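Local coordinates for RimK domain protein ATP-grasp (Sphaerobacter thermophilus, PDB 5I47) that probably binds ATP and a metal ion and, as in its RimK and LysX relatives, may ligate an amino acid to a carboxylate, at residues R6-D12 and E31-P37; L42-S48 and L71-G75; D57-A61 and N253-F257; L101-P105 and R225-R229. One frame throughout, in Å; residues are numbered along the deposited sequence.

Interaction 1: residues R6-D12 and E31-P37; sequences RVALLAD and EAVLVQP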
loop_
_atom_site.group_PDB
_atom_site.type_symbol
_atom_site.label_atom_id
_atom_site.label_comp_id
_atom_site.label_asym_id
_atom_site.label_seq_id
_atom_site.Cartn_x
_atom_site.Cartn_y
_atom_site.Cartn_z
ATOM N N ARG B 6 1.411 -7.596 30.097
ATOM C CA ARG B 6 0.093 -7.357 29.529
ATOM C C ARG B 6 0.115 -7.614 28.027
ATOM O O ARG B 6 1.173 -7.764 27.411
ATOM C CB ARG B 6 -0.380 -5.927 29.813
ATOM C CG ARG B 6 -0.277 -5.511 31.272
ATOM C CD ARG B 6 -0.802 -4.101 31.454
ATOM N NE ARG B 6 -0.005 -3.127 30.714
ATOM C CZ ARG B 6 -0.495 -2.008 30.190
ATOM N NH1 ARG B 6 0.302 -1.177 29.533
ATOM N NH2 ARG B 6 -1.787 -1.728 30.310
ATOM N N VAL B 7 -1.078 -7.652 27.438
ATOM C CA VAL B 7 -1.258 -7.906 26.013
ATOM C C VAL B 7 -2.251 -6.889 25.466
ATOM O O VAL B 7 -3.323 -6.688 26.049
ATOM C CB VAL B 7 -1.750 -9.343 25.749
ATOM C CG1 VAL B 7 -2.283 -9.478 24.334
ATOM C CG2 VAL B 7 -0.627 -10.340 25.993
ATOM N N ALA B 8 -1.898 -6.251 24.351
ATOM C CA ALA B 8 -2.737 -5.227 23.742
ATOM C C ALA B 8 -3.701 -5.853 22.740
ATOM O O ALA B 8 -3.287 -6.634 21.877
ATOM C CB ALA B 8 -1.878 -4.168 23.053
ATOM N N LEU B 9 -4.984 -5.506 22.860
ATOM C CA LEU B 9 -6.031 -5.928 21.926
ATOM C C LEU B 9 -6.386 -4.716 21.067
ATOM O O LEU B 9 -7.211 -3.885 21.448
ATOM C CB LEU B 9 -7.264 -6.467 22.657
ATOM C CG LEU B 9 -7.177 -7.721 23.531
ATOM C CD1 LEU B 9 -8.552 -8.026 24.127
ATOM C CD2 LEU B 9 -6.650 -8.917 22.746
ATOM N N LEU B 10 -5.751 -4.623 19.900
ATOM C CA LEU B 10 -5.964 -3.506 18.988
ATOM C C LEU B 10 -7.374 -3.556 18.420
ATOM O O LEU B 10 -7.629 -4.230 17.416
ATOM C CB LEU B 10 -4.929 -3.525 17.861
ATOM C CG LEU B 10 -3.471 -3.444 18.309
ATOM C CD1 LEU B 10 -2.522 -3.513 17.117
ATOM C CD2 LEU B 10 -3.251 -2.170 19.103
ATOM N N ALA B 11 -8.298 -2.851 19.063
ATOM C CA ALA B 11 -9.693 -2.860 18.657
ATOM C C ALA B 11 -10.322 -1.554 19.108
ATOM O O ALA B 11 -9.742 -0.797 19.889
ATOM C CB ALA B 11 -10.440 -4.065 19.238
ATOM N N ASP B 12 -11.523 -1.290 18.606
ATOM C CA ASP B 12 -12.213 -0.067 18.973
ATOM C C ASP B 12 -13.180 -0.259 20.131
ATOM O O ASP B 12 -13.475 0.711 20.837
ATOM C CB ASP B 12 -12.949 0.500 17.758
ATOM C CG ASP B 12 -12.002 0.867 16.632
ATOM O OD1 ASP B 12 -12.308 0.550 15.463
ATOM O OD2 ASP B 12 -10.942 1.467 16.920
ATOM N N GLU B 31 -2.636 -9.940 31.383
ATOM C CA GLU B 31 -3.792 -9.048 31.402
ATOM C C GLU B 31 -3.975 -8.460 30.006
ATOM O O GLU B 31 -3.230 -7.570 29.591
ATOM C CB GLU B 31 -3.613 -7.952 32.445
ATOM C CG GLU B 31 -4.768 -6.965 32.501
ATOM C CD GLU B 31 -4.370 -5.636 33.106
ATOM O OE1 GLU B 31 -3.195 -5.491 33.504
ATOM O OE2 GLU B 31 -5.230 -4.734 33.177
ATOM N N ALA B 32 -4.965 -8.964 29.275
ATOM C CA ALA B 32 -5.315 -8.365 27.996
ATOM C C ALA B 32 -5.981 -7.015 28.231
ATOM O O ALA B 32 -6.748 -6.841 29.180
ATOM C CB ALA B 32 -6.237 -9.286 27.202
ATOM N N VAL B 33 -5.675 -6.053 27.365
ATOM C CA VAL B 33 -6.121 -4.675 27.528
ATOM C C VAL B 33 -6.619 -4.165 26.185
ATOM O O VAL B 33 -5.940 -4.324 25.166
ATOM C CB VAL B 33 -4.990 -3.768 28.056
ATOM C CG1 VAL B 33 -5.423 -2.308 28.039
ATOM C CG2 VAL B 33 -4.566 -4.189 29.455
ATOM N N LEU B 34 -7.799 -3.550 26.179
ATOM C CA LEU B 34 -8.278 -2.877 24.980
ATOM C C LEU B 34 -7.392 -1.671 24.691
ATOM O O LEU B 34 -7.211 -0.805 25.552
ATOM C CB LEU B 34 -9.731 -2.446 25.148
ATOM C CG LEU B 34 -10.320 -1.644 23.982
ATOM C CD1 LEU B 34 -10.494 -2.517 22.751
ATOM C CD2 LEU B 34 -11.637 -1.003 24.370
ATOM N N VAL B 35 -6.824 -1.621 23.489
ATOM C CA VAL B 35 -6.033 -0.482 23.035
ATOM C C VAL B 35 -6.672 0.020 21.750
ATOM O O VAL B 35 -6.601 -0.646 20.709
ATOM C CB VAL B 35 -4.558 -0.843 22.815
ATOM C CG1 VAL B 35 -3.781 0.384 22.367
ATOM C CG2 VAL B 35 -3.957 -1.424 24.086
ATOM N N GLN B 36 -7.303 1.182 21.821
ATOM C CA GLN B 36 -7.985 1.739 20.664
ATOM C C GLN B 36 -6.969 2.401 19.742
ATOM O O GLN B 36 -6.252 3.309 20.178
ATOM C CB GLN B 36 -9.045 2.741 21.108
ATOM C CG GLN B 36 -10.080 2.157 22.069
ATOM C CD GLN B 36 -11.021 3.207 22.637
ATOM O OE1 GLN B 36 -10.602 4.108 23.365
ATOM N NE2 GLN B 36 -12.301 3.094 22.306
ATOM N N PRO B 37 -6.851 1.966 18.483
ATOM C CA PRO B 37 -5.881 2.601 17.577
ATOM C C PRO B 37 -6.212 4.045 17.251
ATOM O O PRO B 37 -5.312 4.789 16.844
ATOM C CB PRO B 37 -5.942 1.721 16.320
ATOM C CG PRO B 37 -6.543 0.435 16.772
ATOM C CD PRO B 37 -7.501 0.801 17.864
#
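Leu9 extends its CD1 over the methyl of Ala32 (Leu9 CD1 to Ala32 CB, 4.0 Å), and the small alanine leaves room beside it for Ile22 and Phe25 of helix 16-27, which packs on this face. Across the other face, Ala8 CB meets Val35 CG2 at 3.6 Å and Leu10 CD2 lies 4.2 Å from Val35 CB, beta-branched and aliphatic residues being at home in a buried strand. The two strands run parallel, in register from Arg6 beside Glu31 to Leu10 beside Val35, with a 31° twist. They donate in turn: Val7 N to Glu31 O (3.0 Å), Val33 N to Val7 O (2.8 Å), Leu9 N to Val33 O (2.8 Å), Val35 N to Leu9 O (3.1 Å) and Ala11 N to Val35 O (3.2 Å). Past the strands, the side-chain amide of Gln36 adds one more bond, NE2 to Asp12 O at 3.0 Å; Pro37, with no NH, ends the backbone pairing, and Ala11 O receives a CA-H...O contact from Gln36 CA (3.2 Å). At the other end the guanidinium of Arg6 makes a cation-pi contact with Phe52. Strand 6-10, helix 16-27 and strand 31-35 form the first beta-alpha-beta unit of the Rossmann-like pre-ATP-grasp domain.

Interaction 2: residues L42-S48 and L71-G75; sequences LSPAAPS and LLASG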
loop_
_atom_site.group_PDB
_atom_site.type_symbol
_atom_site.label_atom_id
_atom_site.label_comp_id
_atom_site.label_asym_id
_atom_site.label_seq_id
_atom_site.Cartn_x
_atom_site.Cartn_y
_atom_site.Cartn_z
ATOM N N LEU B 42 1.925 7.496 17.113
ATOM C CA LEU B 42 3.210 6.832 17.273
ATOM C C LEU B 42 4.352 7.687 16.739
ATOM O O LEU B 42 4.212 8.399 15.741
ATOM C CB LEU B 42 3.208 5.476 16.564
ATOM C CG LEU B 42 2.731 4.256 17.354
ATOM C CD1 LEU B 42 1.359 4.478 17.966
ATOM C CD2 LEU B 42 2.720 3.022 16.461
ATOM N N SER B 43 5.498 7.597 17.416
ATOM C CA SER B 43 6.707 8.289 17.002
ATOM C C SER B 43 7.587 7.343 16.202
ATOM O O SER B 43 7.932 6.264 16.706
ATOM C CB SER B 43 7.465 8.811 18.217
ATOM O OG SER B 43 8.831 9.034 17.909
ATOM N N PRO B 44 7.977 7.691 14.974
ATOM C CA PRO B 44 8.786 6.760 14.171
ATOM C C PRO B 44 10.133 6.431 14.787
ATOM O O PRO B 44 10.643 5.322 14.583
ATOM C CB PRO B 44 8.948 7.501 12.838
ATOM C CG PRO B 44 7.813 8.466 12.800
ATOM C CD PRO B 44 7.597 8.892 14.216
ATOM N N ALA B 45 10.730 7.362 15.534
ATOM C CA ALA B 45 12.036 7.101 16.133
ATOM C C ALA B 45 11.957 6.040 17.224
ATOM O O ALA B 45 12.914 5.282 17.417
ATOM C CB ALA B 45 12.627 8.394 16.692
ATOM N N ALA B 46 10.841 5.972 17.944
ATOM C CA ALA B 46 10.634 4.950 18.962
ATOM C C ALA B 46 9.145 4.662 19.095
ATOM O O ALA B 46 8.494 5.174 20.013
ATOM C CB ALA B 46 11.216 5.390 20.306
ATOM N N PRO B 47 8.562 3.863 18.204
ATOM C CA PRO B 47 7.114 3.628 18.271
ATOM C C PRO B 47 6.741 2.662 19.385
ATOM O O PRO B 47 7.422 1.663 19.631
ATOM C CB PRO B 47 6.786 3.047 16.890
ATOM C CG PRO B 47 8.058 2.436 16.429
ATOM C CD PRO B 47 9.174 3.248 17.009
ATOM N N SER B 48 5.639 2.977 20.060
ATOM C CA SER B 48 5.128 2.144 21.138
ATOM C C SER B 48 3.700 2.563 21.450
ATOM O O SER B 48 3.335 3.730 21.289
ATOM C CB SER B 48 5.996 2.246 22.398
ATOM O OG SER B 48 5.517 1.385 23.418
ATOM N N LEU B 71 5.196 -0.745 12.599
ATOM C CA LEU B 71 5.732 0.240 13.532
ATOM C C LEU B 71 5.896 -0.360 14.919
ATOM O O LEU B 71 6.967 -0.264 15.529
ATOM C CB LEU B 71 4.814 1.463 13.580
ATOM C CG LEU B 71 5.020 2.509 12.492
ATOM C CD1 LEU B 71 3.812 3.419 12.397
ATOM C CD2 LEU B 71 6.281 3.308 12.783
ATOM N N LEU B 72 4.837 -0.986 15.434
ATOM C CA LEU B 72 4.915 -1.580 16.762
ATOM C C LEU B 72 6.013 -2.634 16.830
ATOM O O LEU B 72 6.794 -2.662 17.787
ATOM C CB LEU B 72 3.556 -2.168 17.153
ATOM C CG LEU B 72 2.431 -1.146 17.346
ATOM C CD1 LEU B 72 1.090 -1.834 17.587
ATOM C CD2 LEU B 72 2.766 -0.200 18.489
ATOM N N ALA B 73 6.111 -3.489 15.806
ATOM C CA ALA B 73 7.119 -4.548 15.821
ATOM C C ALA B 73 8.531 -3.974 15.846
ATOM O O ALA B 73 9.382 -4.436 16.615
ATOM C CB ALA B 73 6.935 -5.470 14.615
ATOM N N SER B 74 8.797 -2.961 15.016
ATOM C CA SER B 74 10.117 -2.338 14.999
ATOM C C SER B 74 10.457 -1.675 16.327
ATOM O O SER B 74 11.642 -1.542 16.655
ATOM C CB SER B 74 10.213 -1.319 13.857
ATOM O OG SER B 74 9.302 -0.246 14.030
ATOM N N GLY B 75 9.450 -1.275 17.102
ATOM C CA GLY B 75 9.643 -0.655 18.393
ATOM C C GLY B 75 9.816 -1.605 19.555
ATOM O O GLY B 75 10.088 -1.153 20.671
#
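Pro47 and Leu71, with 73 and 72 Å² covered, carry this contact between the loop after strand 41-42 and the C-terminal part of helix 63-74. The proline ring lies against the helix: its CG sits 3.0 Å from Leu71 O, a very close approach, and its CB is 4.1 Å from Leu71 CD2. A rigid, compact ring with no NH to satisfy suits such a place. Leu71 points its side chain into the bend of the loop, beside Leu42 as well, Leu42 CD2 lying 3.9 Å from Leu71 CB. The same methyl of Leu42 also meets Leu72 CD2 at 3.8 Å, so one flexible leucine spans two successive helix residues. Gly75 passes close to the loop, its CA 3.4 Å from Pro47 O in a CA-H...O contact; a beta carbon here would collide with that carbonyl. Ser74 turns its hydroxyl back to donate to Leu71 O at 2.8 Å and is also hydrogen-bonded to Ala70 O. The surroundings extend into the dimer: Leu42 pairs in an antiparallel strand arrangement with the second subunit, and Val111 of that subunit packs on Leu71. Across the two segments the contact therefore rests on apolar surfaces and shape fit, with backbone carbonyls meeting carbon atoms; Leu42 and Leu71 also belong to the subunit interface.

Interaction 3: residues D57-A61 and N253-F257; sequences DRGEA and NLVDF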
loop_
_atom_site.group_PDB
_atom_site.type_symbol
_atom_site.label_atom_id
_atom_site.label_comp_id
_atom_site.label_asym_id
_atom_site.label_seq_id
_atom_site.Cartn_x
_atom_site.Cartn_y
_atom_site.Cartn_z
ATOM N N ASP B 57 -4.046 -7.644 16.709
ATOM C CA ASP B 57 -4.927 -6.786 15.926
ATOM C C ASP B 57 -6.272 -7.476 15.758
ATOM O O ASP B 57 -6.371 -8.512 15.091
ATOM C CB ASP B 57 -4.299 -6.465 14.573
ATOM C CG ASP B 57 -4.983 -5.304 13.874
ATOM O OD1 ASP B 57 -6.203 -5.127 14.051
ATOM O OD2 ASP B 57 -4.295 -4.565 13.147
ATOM N N ARG B 58 -7.310 -6.899 16.364
ATOM C CA ARG B 58 -8.663 -7.429 16.307
ATOM C C ARG B 58 -9.536 -6.681 15.308
ATOM O O ARG B 58 -10.766 -6.795 15.359
ATOM C CB ARG B 58 -9.298 -7.392 17.699
ATOM C CG ARG B 58 -8.550 -8.201 18.744
ATOM C CD ARG B 58 -8.738 -9.687 18.516
ATOM N NE ARG B 58 -10.143 -10.001 18.287
ATOM C CZ ARG B 58 -10.610 -10.607 17.201
ATOM N NH1 ARG B 58 -9.778 -10.992 16.244
ATOM N NH2 ARG B 58 -11.910 -10.840 17.081
ATOM N N GLY B 59 -8.926 -5.918 14.403
ATOM C CA GLY B 59 -9.653 -5.130 13.437
ATOM C C GLY B 59 -9.586 -5.719 12.035
ATOM O O GLY B 59 -8.829 -6.646 11.744
ATOM N N GLU B 60 -10.425 -5.158 11.166
ATOM C CA GLU B 60 -10.416 -5.509 9.752
ATOM C C GLU B 60 -9.054 -5.185 9.145
ATOM O O GLU B 60 -8.445 -4.158 9.455
ATOM C CB GLU B 60 -11.529 -4.747 9.023
ATOM C CG GLU B 60 -11.705 -5.084 7.550
ATOM C CD GLU B 60 -12.412 -3.974 6.774
ATOM O OE1 GLU B 60 -12.617 -2.875 7.342
ATOM O OE2 GLU B 60 -12.755 -4.194 5.591
ATOM N N ALA B 61 -8.566 -6.076 8.287
ATOM C CA ALA B 61 -7.246 -5.897 7.700
ATOM C C ALA B 61 -7.274 -4.774 6.670
ATOM O O ALA B 61 -8.005 -4.853 5.679
ATOM C CB ALA B 61 -6.779 -7.197 7.055
ATOM N N ASN B 253 -8.578 -11.027 8.239
ATOM C CA ASN B 253 -8.231 -11.208 9.642
ATOM C C ASN B 253 -9.338 -11.970 10.361
ATOM O O ASN B 253 -10.524 -11.821 10.056
ATOM C CB ASN B 253 -8.001 -9.855 10.319
ATOM C CG ASN B 253 -7.320 -9.987 11.669
ATOM O OD1 ASN B 253 -6.638 -10.972 11.936
ATOM N ND2 ASN B 253 -7.501 -8.992 12.523
ATOM N N LEU B 254 -8.939 -12.804 11.324
ATOM C CA LEU B 254 -9.901 -13.594 12.096
ATOM C C LEU B 254 -10.590 -12.672 13.098
ATOM O O LEU B 254 -10.214 -12.569 14.270
ATOM C CB LEU B 254 -9.219 -14.765 12.790
ATOM C CG LEU B 254 -10.176 -15.729 13.491
ATOM C CD1 LEU B 254 -11.137 -16.344 12.487
ATOM C CD2 LEU B 254 -9.414 -16.811 14.242
ATOM N N VAL B 255 -11.621 -11.984 12.616
ATOM C CA VAL B 255 -12.385 -11.061 13.448
ATOM C C VAL B 255 -13.552 -11.765 14.124
ATOM O O VAL B 255 -13.790 -11.587 15.321
ATOM C CB VAL B 255 -12.864 -9.861 12.605
ATOM C CG1 VAL B 255 -13.771 -8.967 13.426
ATOM C CG2 VAL B 255 -11.674 -9.069 12.080
ATOM N N ASP B 256 -14.292 -12.579 13.372
ATOM C CA ASP B 256 -15.446 -13.305 13.888
ATOM C C ASP B 256 -15.069 -14.771 14.073
ATOM O O ASP B 256 -14.968 -15.518 13.094
ATOM C CB ASP B 256 -16.642 -13.180 12.945
ATOM C CG ASP B 256 -16.785 -11.792 12.362
ATOM O OD1 ASP B 256 -16.672 -10.807 13.123
ATOM O OD2 ASP B 256 -17.006 -11.688 11.135
ATOM N N PHE B 257 -14.857 -15.184 15.321
ATOM C CA PHE B 257 -14.809 -16.601 15.659
ATOM C C PHE B 257 -15.867 -16.939 16.705
ATOM O O PHE B 257 -15.688 -17.846 17.521
ATOM C CB PHE B 257 -13.412 -17.027 16.114
ATOM C CG PHE B 257 -12.859 -16.239 17.271
ATOM C CD1 PHE B 257 -13.052 -16.666 18.575
ATOM C CD2 PHE B 257 -12.102 -15.101 17.051
ATOM C CE1 PHE B 257 -12.523 -15.958 19.638
ATOM C CE2 PHE B 257 -11.574 -14.384 18.109
ATOM C CZ PHE B 257 -11.783 -14.815 19.403
HETATM O O HOH W 1 -9.650 -8.567 7.609
#
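Asp57, at the end of strand 54-57, offers its backbone O to Asn253 ND2 at 2.8 Å, while its carboxylate folds over its own chain: OD1 accepts from Gly59 N at 2.9 Å in an Asx turn and also forms a salt bridge with Arg65. Next comes Arg58, whose CA-to-CB bond leads away from the other segment but whose long side chain curls back. The edge of its guanidinium meets two successive carbonyls, NH1 to Leu254 O at 2.6 Å and NH2 to Val255 O at 2.7 Å, and Phe257 CE2 lies over one face, 3.7 Å from NH2. Its NE salt-bridges to Glu18, so the charge is balanced from helix 16-27. Gly59 brings its O to the same Asn253 ND2, again at 2.8 Å, and the one amide group thereby ties two carbonyls of the turn together, a task that a two-hydrogen donor performs well. Last, Ala61 N and Asn253 N both donate to one water, each at 2.8 Å. Side chains bonded to backbone carbonyls thus join the pre-ATP-grasp part of the chain to the ATP-grasp part. Segment 57-61 leads from strand 54-57 of the parallel sheet into helix 63-74; segment 253-257 leads from strand 246-253, in the same antiparallel sheet as 235-241, into helix 258-262, with Leu254 and Phe257 packed on helix 267-275 and Phe257 also on helix 16-27.

Interaction 4: residues L101-P105 and R225-R229; sequences LADIP and RIIER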
loop_
_atom_site.group_PDB
_atom_site.type_symbol
_atom_site.label_atom_id
_atom_site.label_comp_id
_atom_site.label_asym_id
_atom_site.label_seq_id
_atom_site.Cartn_x
_atom_site.Cartn_y
_atom_site.Cartn_z
ATOM N N LEU B 101 2.400 -17.783 -6.974
ATOM C CA LEU B 101 3.735 -18.357 -6.828
ATOM C C LEU B 101 3.731 -19.611 -5.961
ATOM O O LEU B 101 4.622 -20.450 -6.107
ATOM C CB LEU B 101 4.698 -17.321 -6.246
ATOM C CG LEU B 101 5.139 -16.219 -7.207
ATOM C CD1 LEU B 101 5.844 -15.114 -6.460
ATOM C CD2 LEU B 101 6.043 -16.787 -8.288
ATOM N N ALA B 102 2.754 -19.755 -5.067
ATOM C CA ALA B 102 2.611 -20.942 -4.233
ATOM C C ALA B 102 1.810 -22.049 -4.902
ATOM O O ALA B 102 1.563 -23.078 -4.268
ATOM C CB ALA B 102 1.951 -20.574 -2.900
ATOM N N ASP B 103 1.395 -21.855 -6.155
ATOM C CA ASP B 103 0.608 -22.839 -6.904
ATOM C C ASP B 103 -0.706 -23.166 -6.196
ATOM O O ASP B 103 -1.163 -24.310 -6.191
ATOM C CB ASP B 103 1.413 -24.112 -7.165
ATOM C CG ASP B 103 0.844 -24.937 -8.298
ATOM O OD1 ASP B 103 0.318 -24.343 -9.262
ATOM O OD2 ASP B 103 0.922 -26.180 -8.220
ATOM N N ILE B 104 -1.321 -22.158 -5.598
ATOM C CA ILE B 104 -2.622 -22.296 -4.949
ATOM C C ILE B 104 -3.684 -21.735 -5.890
ATOM O O ILE B 104 -3.523 -20.608 -6.379
ATOM C CB ILE B 104 -2.660 -21.581 -3.586
ATOM C CG1 ILE B 104 -1.745 -22.308 -2.595
ATOM C CG2 ILE B 104 -4.085 -21.507 -3.055
ATOM C CD1 ILE B 104 -1.742 -21.717 -1.205
ATOM N N PRO B 105 -4.754 -22.478 -6.178
ATOM C CA PRO B 105 -5.724 -22.023 -7.185
ATOM C C PRO B 105 -6.460 -20.765 -6.744
ATOM O O PRO B 105 -6.923 -20.661 -5.606
ATOM C CB PRO B 105 -6.678 -23.215 -7.320
ATOM C CG PRO B 105 -6.527 -23.966 -6.038
ATOM C CD PRO B 105 -5.092 -23.808 -5.647
ATOM N N ARG B 225 -1.540 -26.362 3.314
ATOM C CA ARG B 225 -0.624 -25.735 2.368
ATOM C C ARG B 225 -0.607 -24.224 2.545
ATOM O O ARG B 225 0.452 -23.595 2.453
ATOM C CB ARG B 225 -1.011 -26.089 0.936
ATOM C CG ARG B 225 -0.860 -27.548 0.582
ATOM C CD ARG B 225 -1.001 -27.716 -0.913
ATOM N NE ARG B 225 -0.012 -26.916 -1.629
ATOM C CZ ARG B 225 -0.166 -26.479 -2.874
ATOM N NH1 ARG B 225 -1.278 -26.753 -3.542
ATOM N NH2 ARG B 225 0.788 -25.759 -3.447
ATOM N N ILE B 226 -1.776 -23.627 2.790
ATOM C CA ILE B 226 -1.851 -22.182 2.976
ATOM C C ILE B 226 -1.033 -21.757 4.187
ATOM O O ILE B 226 -0.268 -20.788 4.128
ATOM C CB ILE B 226 -3.320 -21.738 3.090
ATOM C CG1 ILE B 226 -4.019 -21.899 1.738
ATOM C CG2 ILE B 226 -3.410 -20.307 3.595
ATOM C CD1 ILE B 226 -5.502 -21.603 1.776
ATOM N N ILE B 227 -1.164 -22.486 5.297
ATOM C CA ILE B 227 -0.362 -22.180 6.478
ATOM C C ILE B 227 1.126 -22.345 6.173
ATOM O O ILE B 227 1.956 -21.531 6.596
ATOM C CB ILE B 227 -0.808 -23.058 7.662
ATOM C CG1 ILE B 227 -2.258 -22.752 8.030
ATOM C CG2 ILE B 227 0.093 -22.847 8.869
ATOM C CD1 ILE B 227 -2.820 -23.686 9.074
ATOM N N GLU B 228 1.481 -23.389 5.418
ATOM C CA GLU B 228 2.887 -23.666 5.129
ATOM C C GLU B 228 3.515 -22.568 4.281
ATOM O O GLU B 228 4.667 -22.181 4.514
ATOM C CB GLU B 228 3.021 -25.014 4.419
ATOM C CG GLU B 228 3.223 -26.207 5.336
ATOM C CD GLU B 228 4.548 -26.150 6.070
ATOM O OE1 GLU B 228 4.537 -25.863 7.289
ATOM O OE2 GLU B 228 5.600 -26.378 5.421
ATOM N N ARG B 229 2.781 -22.056 3.293
ATOM C CA ARG B 229 3.313 -21.098 2.332
ATOM C C ARG B 229 3.028 -19.649 2.705
ATOM O O ARG B 229 3.915 -18.798 2.590
ATOM C CB ARG B 229 2.745 -21.388 0.939
ATOM C CG ARG B 229 3.125 -22.751 0.396
ATOM C CD ARG B 229 4.627 -22.858 0.151
ATOM N NE ARG B 229 5.024 -24.235 -0.133
ATOM C CZ ARG B 229 5.595 -25.046 0.753
ATOM N NH1 ARG B 229 5.855 -24.612 1.980
ATOM N NH2 ARG B 229 5.909 -26.288 0.414
#
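Arg225 reaches from helix 216-230 to the turn that ends helix 92-101, in a contact that packs the two together inside the RimK-like ATP-grasp domain. Its guanidinium arrives among backbone carbonyls: NH2 is 2.9 Å from Ala102 O, though at an angle too poor for a hydrogen bond, and NH1 is 3.6 Å from Asp103 O, which lies near the guanidinium plane. Ile104 CG1 lies over one face of the group, 4.4 Å from Arg225 NH2. A long, charged side chain can span the gap and still keep its end near solvent. One residue on, Ile226 turns inward, its CG1 3.7 Å from Ile104 CD1; both isoleucines also pack on Val248, so the hydrophobic part of the contact continues into the antiparallel sheet that contains strands 235-241 and 246-253. After a full turn from Arg225, Arg229 sets its CB 4.0 Å from Ala102 CB, the small methyl allowing close approach of the helix. The turn itself is a Schellman motif, with Asp103 at positive phi (59°) closing helix 92-101. An isoleucine pair anchors the inner side, while on the outer side Arg225 lies in a loose electrostatic setting of carbonyl oxygens, attracted to them without well-directed bonds.

Interaction 1 touches both interaction 2 and interaction 3, which do not touch each other (nearest atoms about 7 Å apart). It meets interaction 2 through Leu10 CD1 and Leu72 CD1 (4.0 Å), and interaction 3 through Leu10 O and Arg58 N, 2.9 Å apart and probably hydrogen-bonded. Interaction 3 is the one that joins the LysX-type pre-ATP-grasp part of the chain to the RimK-like ATP-grasp part, its segments 192 residues apart. Interaction 4 lies wholly in the latter, nested within the loop that interaction 3 closes; their centres are 21 Å apart and their nearest atoms about 11 Å. From interaction 1 it is 31 Å, centre to centre, on the opposite side of the chain's centre.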